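Putative RNase YutE (Bacillus subtilis subsp. subtilis str. 168, PDB 1YLM) is probably a HepT-family RNase that serves as the toxic half of a putative type VII toxin-antitoxin system and is probably neutralised by its cognate antitoxin YutD. Local coordinates at residues Y2-S7 against T135-V140; G14-Q19 against H43-C48; E47-T52 against K91-R96. All coordinates share one frame; numbering follows the deposited sequence.

Interaction 1 (Y2-S7 against T135-V140); sequences YFVDRS and TELGPV
Tyr-2 meets Leu-137 through the root of its side chain, with Tyr-2 CB 4.3 Å from Leu-137 CD2. Farther out, the ring carbon Tyr-2 CE2 is 4.5 Å from Glu-136 OE1, a loose touch. Val-4 also points toward 135-140 and is buried. Val-4 CB lies 3.8 Å from Leu-137 CD1. The branch Val-4 CG2 touches both methyls of the leucine and is 3.9 Å from Leu-137 CD1. Phe-60 touches both Val-4 and Leu-137 and meets the Tyr-2 ring edge-to-face, and Leu-133 adds to the same apolar cluster.

Here the start of one helix is joined to the end of another. Asp-5 is the N-cap of helix 6-23 and bonds Lys-8 N through OD1. Gly-138, with a positive phi of 85°, is where the chain leaves helix 119-137.

Arg-6 bridges these two ends. Its CG is anti to the backbone N (chi1 -169°), and the chain stays extended as far as NE. The guanidinium grips one oxygen end-on with two nitrogens: Arg-6 NH1 to Gly-138 O is 2.7 Å at 155°. The second bond, Arg-6 NH2 to Gly-138 O, is 3.1 Å and more bent. The oxygen lies in the guanidinium plane. NH2 reaches it in the carbonyl plane, whereas NH1 sits above that plane. Arg-6 NH1 also bonds Ser-141 O, and Arg-6 NE makes a salt bridge to Glu-10. The arginine slides past Leu-137 in the opposite direction, with Arg-6 NH1 3.6 Å from Leu-137 CB.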
ATOM      1  N   TYR A   2      10.597  -2.413  30.564  1.00 23.29           N
ATOM      2  CA  TYR A   2      10.239  -2.349  29.146  1.00 22.33           C
ATOM      3  C   TYR A   2       9.164  -3.371  28.820  1.00 22.28           C
ATOM      4  O   TYR A   2       9.313  -4.559  29.129  1.00 21.39           O
ATOM      5  CB  TYR A   2      11.442  -2.648  28.265  1.00 22.14           C
ATOM      6  CG  TYR A   2      12.609  -1.731  28.465  1.00 22.27           C
ATOM      7  CD1 TYR A   2      12.461  -0.345  28.356  1.00 22.60           C
ATOM      8  CD2 TYR A   2      13.872  -2.245  28.723  1.00 23.77           C
ATOM      9  CE1 TYR A   2      13.546   0.514  28.538  1.00 22.87           C
ATOM     10  CE2 TYR A   2      14.973  -1.396  28.892  1.00 24.09           C
ATOM     11  CZ  TYR A   2      14.797  -0.024  28.811  1.00 23.36           C
ATOM     12  OH  TYR A   2      15.879   0.822  28.974  1.00 24.94           O
ATOM     13  N   PHE A   3       8.101  -2.890  28.196  1.00 21.92           N
ATOM     14  CA  PHE A   3       7.038  -3.738  27.675  1.00 22.59           C
ATOM     15  C   PHE A   3       7.090  -3.630  26.153  1.00 21.64           C
ATOM     16  O   PHE A   3       6.637  -2.646  25.554  1.00 21.54           O
ATOM     17  CB  PHE A   3       5.675  -3.325  28.230  1.00 23.53           C
ATOM     18  CG  PHE A   3       5.602  -3.369  29.745  1.00 26.83           C
ATOM     19  CD1 PHE A   3       5.993  -2.264  30.507  1.00 28.90           C
ATOM     20  CD2 PHE A   3       5.163  -4.519  30.407  1.00 29.51           C
ATOM     21  CE1 PHE A   3       5.939  -2.298  31.913  1.00 29.17           C
ATOM     22  CE2 PHE A   3       5.108  -4.568  31.814  1.00 30.68           C
ATOM     23  CZ  PHE A   3       5.503  -3.449  32.563  1.00 29.55           C
ATOM     24  N   VAL A   4       7.680  -4.650  25.551  1.00 20.53           N
ATOM     25  CA  VAL A   4       7.968  -4.667  24.129  1.00 19.24           C
ATOM     26  C   VAL A   4       7.034  -5.672  23.459  1.00 18.49           C
ATOM     27  O   VAL A   4       6.888  -6.800  23.941  1.00 18.30           O
ATOM     28  CB  VAL A   4       9.472  -5.019  23.878  1.00 19.26           C
ATOM     29  CG1 VAL A   4       9.832  -4.964  22.381  1.00 19.28           C
ATOM     30  CG2 VAL A   4      10.387  -4.066  24.670  1.00 19.17           C
ATOM     31  N   ASP A   5       6.400  -5.270  22.355  1.00 18.38           N
ATOM     32  CA  ASP A   5       5.518  -6.180  21.618  1.00 17.40           C
ATOM     33  C   ASP A   5       6.347  -7.170  20.789  1.00 16.70           C
ATOM     34  O   ASP A   5       6.408  -7.125  19.555  1.00 16.05           O
ATOM     35  CB  ASP A   5       4.492  -5.430  20.777  1.00 17.41           C
ATOM     36  CG  ASP A   5       3.334  -6.335  20.315  1.00 19.05           C
ATOM     37  OD1 ASP A   5       3.430  -7.594  20.383  1.00 17.39           O
ATOM     38  OD2 ASP A   5       2.326  -5.771  19.866  1.00 19.95           O
ATOM     39  N   ARG A   6       7.010  -8.064  21.499  1.00 15.35           N
ATOM     40  CA  ARG A   6       8.032  -8.883  20.890  1.00 16.07           C
ATOM     41  C   ARG A   6       7.453  -9.869  19.882  1.00 15.54           C
ATOM     42  O   ARG A   6       8.083 -10.142  18.856  1.00 15.83           O
ATOM     43  CB  ARG A   6       8.831  -9.631  21.973  1.00 15.34           C
ATOM     44  CG  ARG A   6      10.098 -10.296  21.423  1.00 15.49           C
ATOM     45  CD  ARG A   6      10.969 -10.893  22.554  1.00 16.71           C
ATOM     46  NE  ARG A   6      12.229 -11.395  22.013  1.00 16.36           N
ATOM     47  CZ  ARG A   6      13.312 -11.675  22.737  1.00 18.47           C
ATOM     48  NH1 ARG A   6      13.305 -11.517  24.061  1.00 20.97           N
ATOM     49  NH2 ARG A   6      14.406 -12.116  22.132  1.00 19.35           N
ATOM     50  N   SER A   7       6.281 -10.411  20.191  1.00 16.49           N
ATOM     51  CA  SER A   7       5.538 -11.283  19.250  1.00 17.59           C
ATOM     52  C   SER A   7       5.285 -10.591  17.893  1.00 17.40           C
ATOM     53  O   SER A   7       5.574 -11.154  16.840  1.00 16.62           O
ATOM     54  CB  SER A   7       4.185 -11.674  19.853  1.00 18.21           C
ATOM     55  OG  SER A   7       4.385 -12.471  20.993  1.00 23.28           O
ATOM     56  N   THR A 135      19.751  -8.890  23.638  1.00 22.08           N
ATOM     57  CA  THR A 135      20.612  -8.173  24.590  1.00 22.44           C
ATOM     58  C   THR A 135      19.811  -7.501  25.699  1.00 22.63           C
ATOM     59  O   THR A 135      20.191  -7.572  26.872  1.00 22.02           O
ATOM     60  CB  THR A 135      21.537  -7.151  23.868  1.00 22.91           C
ATOM     61  OG1 THR A 135      22.352  -7.861  22.925  1.00 24.33           O
ATOM     62  CG2 THR A 135      22.439  -6.427  24.853  1.00 22.58           C
ATOM     63  N   GLU A 136      18.681  -6.890  25.344  1.00 22.00           N
ATOM     64  CA  GLU A 136      17.929  -6.101  26.304  1.00 23.20           C
ATOM     65  C   GLU A 136      16.869  -6.888  27.072  1.00 23.26           C
ATOM     66  O   GLU A 136      16.575  -6.556  28.219  1.00 23.98           O
ATOM     67  CB  GLU A 136      17.308  -4.876  25.636  1.00 23.83           C
ATOM     68  CG  GLU A 136      18.325  -3.901  25.069  1.00 25.31           C
ATOM     69  CD  GLU A 136      19.247  -3.335  26.147  1.00 29.92           C
ATOM     70  OE1 GLU A 136      18.773  -3.085  27.275  1.00 31.69           O
ATOM     71  OE2 GLU A 136      20.446  -3.156  25.863  1.00 32.96           O
ATOM     72  N   LEU A 137      16.302  -7.918  26.451  1.00 22.92           N
ATOM     73  CA  LEU A 137      15.194  -8.668  27.050  1.00 23.60           C
ATOM     74  C   LEU A 137      15.551 -10.130  27.324  1.00 23.90           C
ATOM     75  O   LEU A 137      14.799 -10.851  27.988  1.00 24.51           O
ATOM     76  CB  LEU A 137      13.956  -8.614  26.134  1.00 22.63           C
ATOM     77  CG  LEU A 137      13.501  -7.244  25.620  1.00 23.34           C
ATOM     78  CD1 LEU A 137      12.368  -7.410  24.634  1.00 20.24           C
ATOM     79  CD2 LEU A 137      13.093  -6.322  26.758  1.00 21.51           C
ATOM     80  N   GLY A 138      16.685 -10.572  26.799  1.00 24.23           N
ATOM     81  CA  GLY A 138      17.053 -11.976  26.889  1.00 24.36           C
ATOM     82  C   GLY A 138      16.429 -12.813  25.781  1.00 24.78           C
ATOM     83  O   GLY A 138      15.811 -12.279  24.844  1.00 24.47           O
ATOM     84  N   PRO A 139      16.577 -14.140  25.879  1.00 25.24           N
ATOM     85  CA  PRO A 139      16.236 -15.046  24.784  1.00 25.20           C
ATOM     86  C   PRO A 139      14.736 -15.315  24.559  1.00 25.23           C
ATOM     87  O   PRO A 139      14.362 -15.858  23.511  1.00 25.53           O
ATOM     88  CB  PRO A 139      16.963 -16.349  25.158  1.00 26.18           C
ATOM     89  CG  PRO A 139      17.225 -16.252  26.644  1.00 25.67           C
ATOM     90  CD  PRO A 139      17.102 -14.840  27.072  1.00 25.79           C
ATOM     91  N   VAL A 140      13.887 -14.959  25.521  1.00 24.82           N
ATOM     92  CA  VAL A 140      12.523 -15.503  25.540  1.00 25.20           C
ATOM     93  C   VAL A 140      11.411 -14.479  25.743  1.00 24.69           C
ATOM     94  O   VAL A 140      10.371 -14.536  25.066  1.00 26.37           O
ATOM     95  CB  VAL A 140      12.408 -16.673  26.591  1.00 25.43           C
ATOM     96  CG1 VAL A 140      11.003 -17.155  26.720  1.00 26.67           C
ATOM     97  CG2 VAL A 140      13.345 -17.830  26.211  1.00 26.05           C
TER

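Interaction 2 (G14-Q19 against H43-C48)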
ATOM      1  N   GLY A  14      10.011 -12.101  10.422  1.00 14.30           N
ATOM      2  CA  GLY A  14       9.906 -13.316   9.599  1.00 14.28           C
ATOM      3  C   GLY A  14       9.258 -13.044   8.251  1.00 14.71           C
ATOM      4  O   GLY A  14       9.723 -13.527   7.218  1.00 14.91           O
ATOM      5  N   PHE A  15       8.159 -12.281   8.279  1.00 15.19           N
ATOM      6  CA  PHE A  15       7.450 -11.875   7.071  1.00 14.73           C
ATOM      7  C   PHE A  15       8.384 -11.093   6.151  1.00 15.52           C
ATOM      8  O   PHE A  15       8.477 -11.378   4.952  1.00 15.32           O
ATOM      9  CB  PHE A  15       6.284 -10.992   7.486  1.00 14.99           C
ATOM     10  CG  PHE A  15       5.378 -10.586   6.354  1.00 14.38           C
ATOM     11  CD1 PHE A  15       4.341 -11.435   5.934  1.00 16.43           C
ATOM     12  CD2 PHE A  15       5.520  -9.331   5.754  1.00 15.12           C
ATOM     13  CE1 PHE A  15       3.472 -11.033   4.896  1.00 15.36           C
ATOM     14  CE2 PHE A  15       4.658  -8.930   4.720  1.00 15.54           C
ATOM     15  CZ  PHE A  15       3.644  -9.785   4.297  1.00 14.40           C
ATOM     16  N   PHE A  16       9.039 -10.082   6.719  1.00 15.41           N
ATOM     17  CA  PHE A  16      10.078  -9.301   6.040  1.00 16.06           C
ATOM     18  C   PHE A  16      11.110 -10.182   5.328  1.00 15.92           C
ATOM     19  O   PHE A  16      11.399  -9.996   4.139  1.00 16.21           O
ATOM     20  CB  PHE A  16      10.760  -8.392   7.075  1.00 15.90           C
ATOM     21  CG  PHE A  16      11.909  -7.570   6.525  1.00 17.77           C
ATOM     22  CD1 PHE A  16      11.685  -6.296   5.996  1.00 16.52           C
ATOM     23  CD2 PHE A  16      13.214  -8.052   6.590  1.00 17.88           C
ATOM     24  CE1 PHE A  16      12.752  -5.516   5.502  1.00 15.97           C
ATOM     25  CE2 PHE A  16      14.286  -7.286   6.100  1.00 17.49           C
ATOM     26  CZ  PHE A  16      14.050  -6.014   5.559  1.00 15.70           C
ATOM     27  N   GLU A  17      11.678 -11.137   6.055  1.00 16.59           N
ATOM     28  CA  GLU A  17      12.696 -12.007   5.492  1.00 17.86           C
ATOM     29  C   GLU A  17      12.158 -12.830   4.305  1.00 18.26           C
ATOM     30  O   GLU A  17      12.838 -12.994   3.281  1.00 18.00           O
ATOM     31  CB  GLU A  17      13.284 -12.884   6.598  1.00 18.06           C
ATOM     32  CG  GLU A  17      14.274 -12.088   7.481  1.00 19.33           C
ATOM     33  CD  GLU A  17      14.853 -12.899   8.638  1.00 20.82           C
ATOM     34  OE1 GLU A  17      14.107 -13.692   9.244  1.00 21.52           O
ATOM     35  OE2 GLU A  17      16.053 -12.701   8.955  1.00 24.50           O
ATOM     36  N   HIS A  18      10.926 -13.308   4.425  1.00 18.49           N
ATOM     37  CA  HIS A  18      10.287 -14.011   3.310  1.00 18.66           C
ATOM     38  C   HIS A  18      10.208 -13.118   2.065  1.00 18.97           C
ATOM     39  O   HIS A  18      10.558 -13.552   0.960  1.00 18.46           O
ATOM     40  CB  HIS A  18       8.907 -14.549   3.701  1.00 19.14           C
ATOM     41  CG  HIS A  18       8.283 -15.410   2.644  1.00 21.63           C
ATOM     42  ND1 HIS A  18       8.805 -16.635   2.271  1.00 26.15           N
ATOM     43  CD2 HIS A  18       7.197 -15.211   1.858  1.00 22.53           C
ATOM     44  CE1 HIS A  18       8.054 -17.154   1.311  1.00 24.34           C
ATOM     45  NE2 HIS A  18       7.074 -16.310   1.044  1.00 22.73           N
ATOM     46  N   GLN A  19       9.772 -11.866   2.235  1.00 18.57           N
ATOM     47  CA  GLN A  19       9.638 -10.969   1.071  1.00 18.69           C
ATOM     48  C   GLN A  19      11.018 -10.662   0.463  1.00 18.85           C
ATOM     49  O   GLN A  19      11.164 -10.603  -0.777  1.00 17.91           O
ATOM     50  CB  GLN A  19       8.923  -9.659   1.410  1.00 17.68           C
ATOM     51  CG  GLN A  19       7.584  -9.723   2.212  1.00 18.97           C
ATOM     52  CD  GLN A  19       6.689 -10.918   1.888  1.00 20.69           C
ATOM     53  OE1 GLN A  19       6.335 -11.696   2.775  1.00 25.13           O
ATOM     54  NE2 GLN A  19       6.318 -11.059   0.644  1.00 19.20           N
ATOM     55  N   HIS A  43       6.780  -2.013  -0.931  1.00 13.35           N
ATOM     56  CA  HIS A  43       5.825  -1.500   0.055  1.00 13.54           C
ATOM     57  C   HIS A  43       5.949  -2.292   1.358  1.00 13.91           C
ATOM     58  O   HIS A  43       6.128  -1.702   2.440  1.00 13.02           O
ATOM     59  CB  HIS A  43       4.398  -1.559  -0.507  1.00 14.17           C
ATOM     60  CG  HIS A  43       3.357  -0.977   0.400  1.00 15.09           C
ATOM     61  ND1 HIS A  43       2.006  -1.118   0.162  1.00 17.82           N
ATOM     62  CD2 HIS A  43       3.466  -0.238   1.532  1.00 16.03           C
ATOM     63  CE1 HIS A  43       1.327  -0.488   1.107  1.00 17.22           C
ATOM     64  NE2 HIS A  43       2.190   0.028   1.968  1.00 15.97           N
ATOM     65  N   LEU A  44       5.885  -3.627   1.247  1.00 14.01           N
ATOM     66  CA  LEU A  44       5.994  -4.492   2.435  1.00 13.88           C
ATOM     67  C   LEU A  44       7.312  -4.347   3.202  1.00 14.34           C
ATOM     68  O   LEU A  44       7.294  -4.307   4.435  1.00 14.68           O
ATOM     69  CB  LEU A  44       5.708  -5.954   2.085  1.00 13.68           C
ATOM     70  CG  LEU A  44       4.277  -6.222   1.584  1.00 12.99           C
ATOM     71  CD1 LEU A  44       4.139  -7.669   1.110  1.00 12.67           C
ATOM     72  CD2 LEU A  44       3.207  -5.862   2.636  1.00 14.05           C
ATOM     73  N   LEU A  45       8.440  -4.291   2.492  1.00 14.34           N
ATOM     74  CA  LEU A  45       9.752  -4.103   3.134  1.00 14.80           C
ATOM     75  C   LEU A  45       9.760  -2.813   3.970  1.00 14.36           C
ATOM     76  O   LEU A  45      10.143  -2.814   5.149  1.00 14.24           O
ATOM     77  CB  LEU A  45      10.882  -4.076   2.083  1.00 14.55           C
ATOM     78  CG  LEU A  45      11.153  -5.360   1.285  1.00 17.28           C
ATOM     79  CD1 LEU A  45      12.265  -5.137   0.256  1.00 17.73           C
ATOM     80  CD2 LEU A  45      11.479  -6.531   2.215  1.00 18.81           C
ATOM     81  N   ILE A  46       9.307  -1.723   3.354  1.00 14.65           N
ATOM     82  CA  ILE A  46       9.234  -0.401   4.009  1.00 14.28           C
ATOM     83  C   ILE A  46       8.330  -0.436   5.257  1.00 14.41           C
ATOM     84  O   ILE A  46       8.733   0.020   6.339  1.00 14.29           O
ATOM     85  CB  ILE A  46       8.741   0.704   3.015  1.00 13.83           C
ATOM     86  CG1 ILE A  46       9.798   0.931   1.915  1.00 14.11           C
ATOM     87  CG2 ILE A  46       8.456   2.009   3.783  1.00 15.29           C
ATOM     88  CD1 ILE A  46       9.321   1.772   0.708  1.00 13.74           C
ATOM     89  N   GLU A  47       7.115  -0.970   5.102  1.00 14.82           N
ATOM     90  CA  GLU A  47       6.139  -1.026   6.204  1.00 15.33           C
ATOM     91  C   GLU A  47       6.652  -1.856   7.385  1.00 15.23           C
ATOM     92  O   GLU A  47       6.471  -1.457   8.540  1.00 14.18           O
ATOM     93  CB  GLU A  47       4.782  -1.567   5.745  1.00 15.67           C
ATOM     94  CG  GLU A  47       3.939  -0.640   4.856  1.00 19.51           C
ATOM     95  CD  GLU A  47       3.979   0.827   5.277  1.00 21.39           C
ATOM     96  OE1 GLU A  47       3.259   1.261   6.221  1.00 21.54           O
ATOM     97  OE2 GLU A  47       4.737   1.551   4.635  1.00 24.01           O
ATOM     98  N   CYS A  48       7.283  -2.995   7.087  1.00 14.55           N
ATOM     99  CA  CYS A  48       7.884  -3.842   8.110  1.00 15.04           C
ATOM    100  C   CYS A  48       8.966  -3.082   8.882  1.00 15.29           C
ATOM    101  O   CYS A  48       9.039  -3.197  10.111  1.00 15.22           O
ATOM    102  CB  CYS A  48       8.519  -5.079   7.491  1.00 15.02           C
ATOM    103  SG  CYS A  48       7.354  -6.368   6.930  1.00 16.72           S
TER
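Phe-15 lays the outer part of its ring against Leu-44, with Phe-15 CZ and Leu-44 CD1 3.9 Å apart. The two side chains cross at about a right angle. Leu-44 CD2 touches the same ring at Phe-15 CE2. Cys-48 comes to another part of the rim: Cys-48 SG is 3.7 Å from Phe-15 CD2, near the ring plane. This is a sulfur-aromatic contact made at the edge.

Phe-16 serves the other half of the contact. Its CG is anti to the backbone N (chi1 177°), and its side chain crosses that of Leu-45 at about a right angle. Phe-16 CE1 is 3.7 Å from Leu-45 CD2, and Phe-16 CD1 is equally close to Cys-48 CB, at 3.7 Å. Cys-48 thus touches both phenylalanines, SG at one ring and CB at the other. One turn on, Gln-19 CB packs on Leu-45 CD2 at 4.1 Å.

No hydrogen bond links the two segments. The contact is an apolar seam between antiparallel helices, whose axes here approach to 9.6 Å at a crossing angle of -152°. It lies deep in the all-helical HepT-like fold. Leu-122 and Pro-126 of helix 119-137 cover Phe-16. The second subunit packs Leu-104 on Phe-15 and Tyr-103 on Leu-44, and helix 96-100 lies against Ile-46 of helix 32-59.

Interaction 3 (E47-T52 against K91-R96)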
ATOM      1  N   GLU A  47       7.115  -0.970   5.102  1.00 14.82           N
ATOM      2  CA  GLU A  47       6.139  -1.026   6.204  1.00 15.33           C
ATOM      3  C   GLU A  47       6.652  -1.856   7.385  1.00 15.23           C
ATOM      4  O   GLU A  47       6.471  -1.457   8.540  1.00 14.18           O
ATOM      5  CB  GLU A  47       4.782  -1.567   5.745  1.00 15.67           C
ATOM      6  CG  GLU A  47       3.939  -0.640   4.856  1.00 19.51           C
ATOM      7  CD  GLU A  47       3.979   0.827   5.277  1.00 21.39           C
ATOM      8  OE1 GLU A  47       3.259   1.261   6.221  1.00 21.54           O
ATOM      9  OE2 GLU A  47       4.737   1.551   4.635  1.00 24.01           O
ATOM     10  N   CYS A  48       7.283  -2.995   7.087  1.00 14.55           N
ATOM     11  CA  CYS A  48       7.884  -3.842   8.110  1.00 15.04           C
ATOM     12  C   CYS A  48       8.966  -3.082   8.882  1.00 15.29           C
ATOM     13  O   CYS A  48       9.039  -3.197  10.111  1.00 15.22           O
ATOM     14  CB  CYS A  48       8.519  -5.079   7.491  1.00 15.02           C
ATOM     15  SG  CYS A  48       7.354  -6.368   6.930  1.00 16.72           S
ATOM     16  N   ILE A  49       9.798  -2.318   8.171  1.00 14.69           N
ATOM     17  CA  ILE A  49      10.848  -1.539   8.848  1.00 14.75           C
ATOM     18  C   ILE A  49      10.226  -0.467   9.738  1.00 14.98           C
ATOM     19  O   ILE A  49      10.618  -0.315  10.903  1.00 14.23           O
ATOM     20  CB  ILE A  49      11.832  -0.906   7.858  1.00 14.99           C
ATOM     21  CG1 ILE A  49      12.649  -1.999   7.144  1.00 13.39           C
ATOM     22  CG2 ILE A  49      12.745   0.116   8.577  1.00 13.44           C
ATOM     23  CD1 ILE A  49      13.363  -1.470   5.868  1.00 14.03           C
ATOM     24  N   LEU A  50       9.264   0.276   9.196  1.00 14.91           N
ATOM     25  CA  LEU A  50       8.639   1.369   9.960  1.00 15.65           C
ATOM     26  C   LEU A  50       7.873   0.861  11.175  1.00 16.00           C
ATOM     27  O   LEU A  50       7.965   1.449  12.261  1.00 15.38           O
ATOM     28  CB  LEU A  50       7.707   2.179   9.064  1.00 16.01           C
ATOM     29  CG  LEU A  50       8.409   2.949   7.936  1.00 14.90           C
ATOM     30  CD1 LEU A  50       7.397   3.666   7.068  1.00 18.08           C
ATOM     31  CD2 LEU A  50       9.493   3.923   8.462  1.00 16.03           C
ATOM     32  N   ASP A  51       7.119  -0.227  10.975  1.00 15.57           N
ATOM     33  CA  ASP A  51       6.295  -0.810  12.033  1.00 16.00           C
ATOM     34  C   ASP A  51       7.182  -1.374  13.137  1.00 16.17           C
ATOM     35  O   ASP A  51       6.940  -1.121  14.328  1.00 16.00           O
ATOM     36  CB  ASP A  51       5.365  -1.906  11.460  1.00 15.96           C
ATOM     37  CG  ASP A  51       4.138  -1.324  10.734  1.00 17.73           C
ATOM     38  OD1 ASP A  51       3.830  -0.134  10.925  1.00 19.00           O
ATOM     39  OD2 ASP A  51       3.469  -2.065   9.992  1.00 16.27           O
ATOM     40  N   THR A  52       8.224  -2.098  12.735  1.00 15.41           N
ATOM     41  CA  THR A  52       9.217  -2.625  13.694  1.00 15.47           C
ATOM     42  C   THR A  52       9.914  -1.485  14.444  1.00 15.11           C
ATOM     43  O   THR A  52      10.036  -1.517  15.687  1.00 14.65           O
ATOM     44  CB  THR A  52      10.249  -3.554  13.008  1.00 15.61           C
ATOM     45  OG1 THR A  52       9.562  -4.706  12.486  1.00 18.09           O
ATOM     46  CG2 THR A  52      11.298  -4.031  14.027  1.00 15.91           C
ATOM     47  N   LYS A  91      16.904   5.738   2.374  1.00 19.39           N
ATOM     48  CA  LYS A  91      16.778   5.945   0.921  1.00 20.51           C
ATOM     49  C   LYS A  91      15.662   5.085   0.323  1.00 19.55           C
ATOM     50  O   LYS A  91      14.951   5.539  -0.584  1.00 18.67           O
ATOM     51  CB  LYS A  91      18.112   5.685   0.208  1.00 21.13           C
ATOM     52  CG  LYS A  91      19.202   6.705   0.570  1.00 21.72           C
ATOM     53  CD  LYS A  91      20.566   6.304  -0.011  1.00 23.37           C
ATOM     54  CE  LYS A  91      21.660   7.351   0.363  1.00 26.13           C
ATOM     55  NZ  LYS A  91      21.221   8.741   0.124  1.00 30.64           N
ATOM     56  N   LEU A  92      15.489   3.865   0.847  1.00 18.35           N
ATOM     57  CA  LEU A  92      14.356   3.023   0.443  1.00 18.22           C
ATOM     58  C   LEU A  92      13.051   3.584   0.977  1.00 17.11           C
ATOM     59  O   LEU A  92      12.050   3.656   0.254  1.00 16.16           O
ATOM     60  CB  LEU A  92      14.506   1.567   0.918  1.00 18.10           C
ATOM     61  CG  LEU A  92      13.288   0.667   0.600  1.00 18.58           C
ATOM     62  CD1 LEU A  92      13.003   0.540  -0.915  1.00 21.10           C
ATOM     63  CD2 LEU A  92      13.480  -0.713   1.217  1.00 19.55           C
ATOM     64  N   ILE A  93      13.054   3.965   2.257  1.00 16.65           N
ATOM     65  CA  ILE A  93      11.864   4.514   2.897  1.00 16.36           C
ATOM     66  C   ILE A  93      11.315   5.744   2.154  1.00 16.06           C
ATOM     67  O   ILE A  93      10.099   5.964   2.092  1.00 14.71           O
ATOM     68  CB  ILE A  93      12.162   4.836   4.395  1.00 16.08           C
ATOM     69  CG1 ILE A  93      12.329   3.515   5.178  1.00 16.35           C
ATOM     70  CG2 ILE A  93      11.085   5.755   5.001  1.00 15.62           C
ATOM     71  CD1 ILE A  93      13.042   3.648   6.534  1.00 17.86           C
ATOM     72  N   ALA A  94      12.217   6.533   1.580  1.00 16.56           N
ATOM     73  CA  ALA A  94      11.828   7.712   0.807  1.00 16.91           C
ATOM     74  C   ALA A  94      10.933   7.365  -0.390  1.00 16.55           C
ATOM     75  O   ALA A  94      10.239   8.238  -0.911  1.00 16.98           O
ATOM     76  CB  ALA A  94      13.073   8.482   0.362  1.00 17.02           C
ATOM     77  N   TYR A  95      10.925   6.089  -0.798  1.00 16.38           N
ATOM     78  CA  TYR A  95      10.043   5.635  -1.887  1.00 16.76           C
ATOM     79  C   TYR A  95       8.582   5.383  -1.462  1.00 16.28           C
ATOM     80  O   TYR A  95       7.711   5.171  -2.302  1.00 15.29           O
ATOM     81  CB  TYR A  95      10.646   4.414  -2.623  1.00 17.12           C
ATOM     82  CG  TYR A  95      10.299   4.392  -4.098  1.00 18.69           C
ATOM     83  CD1 TYR A  95      10.921   5.267  -4.990  1.00 19.59           C
ATOM     84  CD2 TYR A  95       9.326   3.513  -4.603  1.00 20.02           C
ATOM     85  CE1 TYR A  95      10.605   5.263  -6.341  1.00 19.42           C
ATOM     86  CE2 TYR A  95       8.985   3.521  -5.969  1.00 18.17           C
ATOM     87  CZ  TYR A  95       9.635   4.394  -6.827  1.00 18.69           C
ATOM     88  OH  TYR A  95       9.340   4.419  -8.182  1.00 17.53           O
ATOM     89  N   ARG A  96       8.313   5.411  -0.152  1.00 16.74           N
ATOM     90  CA  ARG A  96       6.994   5.071   0.372  1.00 16.76           C
ATOM     91  C   ARG A  96       5.887   5.923  -0.233  1.00 16.74           C
ATOM     92  O   ARG A  96       4.867   5.396  -0.636  1.00 15.72           O
ATOM     93  CB  ARG A  96       6.944   5.180   1.896  1.00 16.89           C
ATOM     94  CG  ARG A  96       5.690   4.540   2.499  1.00 17.89           C
ATOM     95  CD  ARG A  96       5.590   4.825   4.000  1.00 19.19           C
ATOM     96  NE  ARG A  96       4.425   4.165   4.595  1.00 20.36           N
ATOM     97  CZ  ARG A  96       3.236   4.729   4.792  1.00 23.66           C
ATOM     98  NH1 ARG A  96       3.005   6.001   4.456  1.00 22.23           N
ATOM     99  NH2 ARG A  96       2.260   4.011   5.341  1.00 23.39           N
TER
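Arg-96 NE donates to Glu-47 OE2 at 2.6 Å, with an N-H...O angle of 155°. The oxygen is met on its syn side, near the carboxylate plane. A second bond runs beside it: Arg-96 NH2 to Glu-47 OE1 is 3.1 Å, and this donor sits above the carboxylate plane. The result is a side-on salt bridge, one nitrogen to each oxygen. The carboxylate and guanidinium planes are 42° apart. Arg-96 CG is anti to the backbone N (chi1 -167°), and the chain then runs extended to NE.

Leu-50 packs beside the salt bridge, with Leu-50 CD1 3.7 Å from Arg-96 CD. Its other branch, Leu-50 CD2, is 4.0 Å from Ile-93 CD1. Ile-49 CG2 reaches the same methyl, Ile-93 CD1, at 4.1 Å. A type I turn from Ile-93 to Arg-96 brings the arginine round to Glu-47. Tyr-68 makes a cation-pi contact with Arg-96.

Arg-96 is the active-site arginine by similarity and opens the RX(4)HXY motif, in which Gln-101 takes the histidine place here. Tyr-103 of the second subunit, the tyrosine of its motif, packs on Glu-47 and hydrogen-bonds Asp-51, so the putative site lies near the dimer interface. Two bonds to one carboxylate fix the rotation of the Arg-96 guanidinium. Glu-47 would then be a second-shell residue, consistent with a part in orienting Arg-96.

In the fold
From the N terminus, the chain enters interaction 1 at once, and this contact closes only at 135-140, where helix 119-137 ends. It therefore encloses nearly the whole chain and brings its two ends together. Interactions 2 and 3 are nested inside that loop. Interaction 2 closes the helix-loop-helix formed by helix 6-23 and helix 32-59. Interaction 3 begins where interaction 2 ends, sharing Glu-47 and Cys-48, and ties helix 32-59 to 91-96, where helix 83-93 gives way to helix 96-100. Their centres are 9 Å apart, and Ile-46 packs on Leu-92 between them. Interaction 1 lies about 20 and 22 Å from interactions 2 and 3, centre to centre. Interactions 2 and 3 also touch the second subunit.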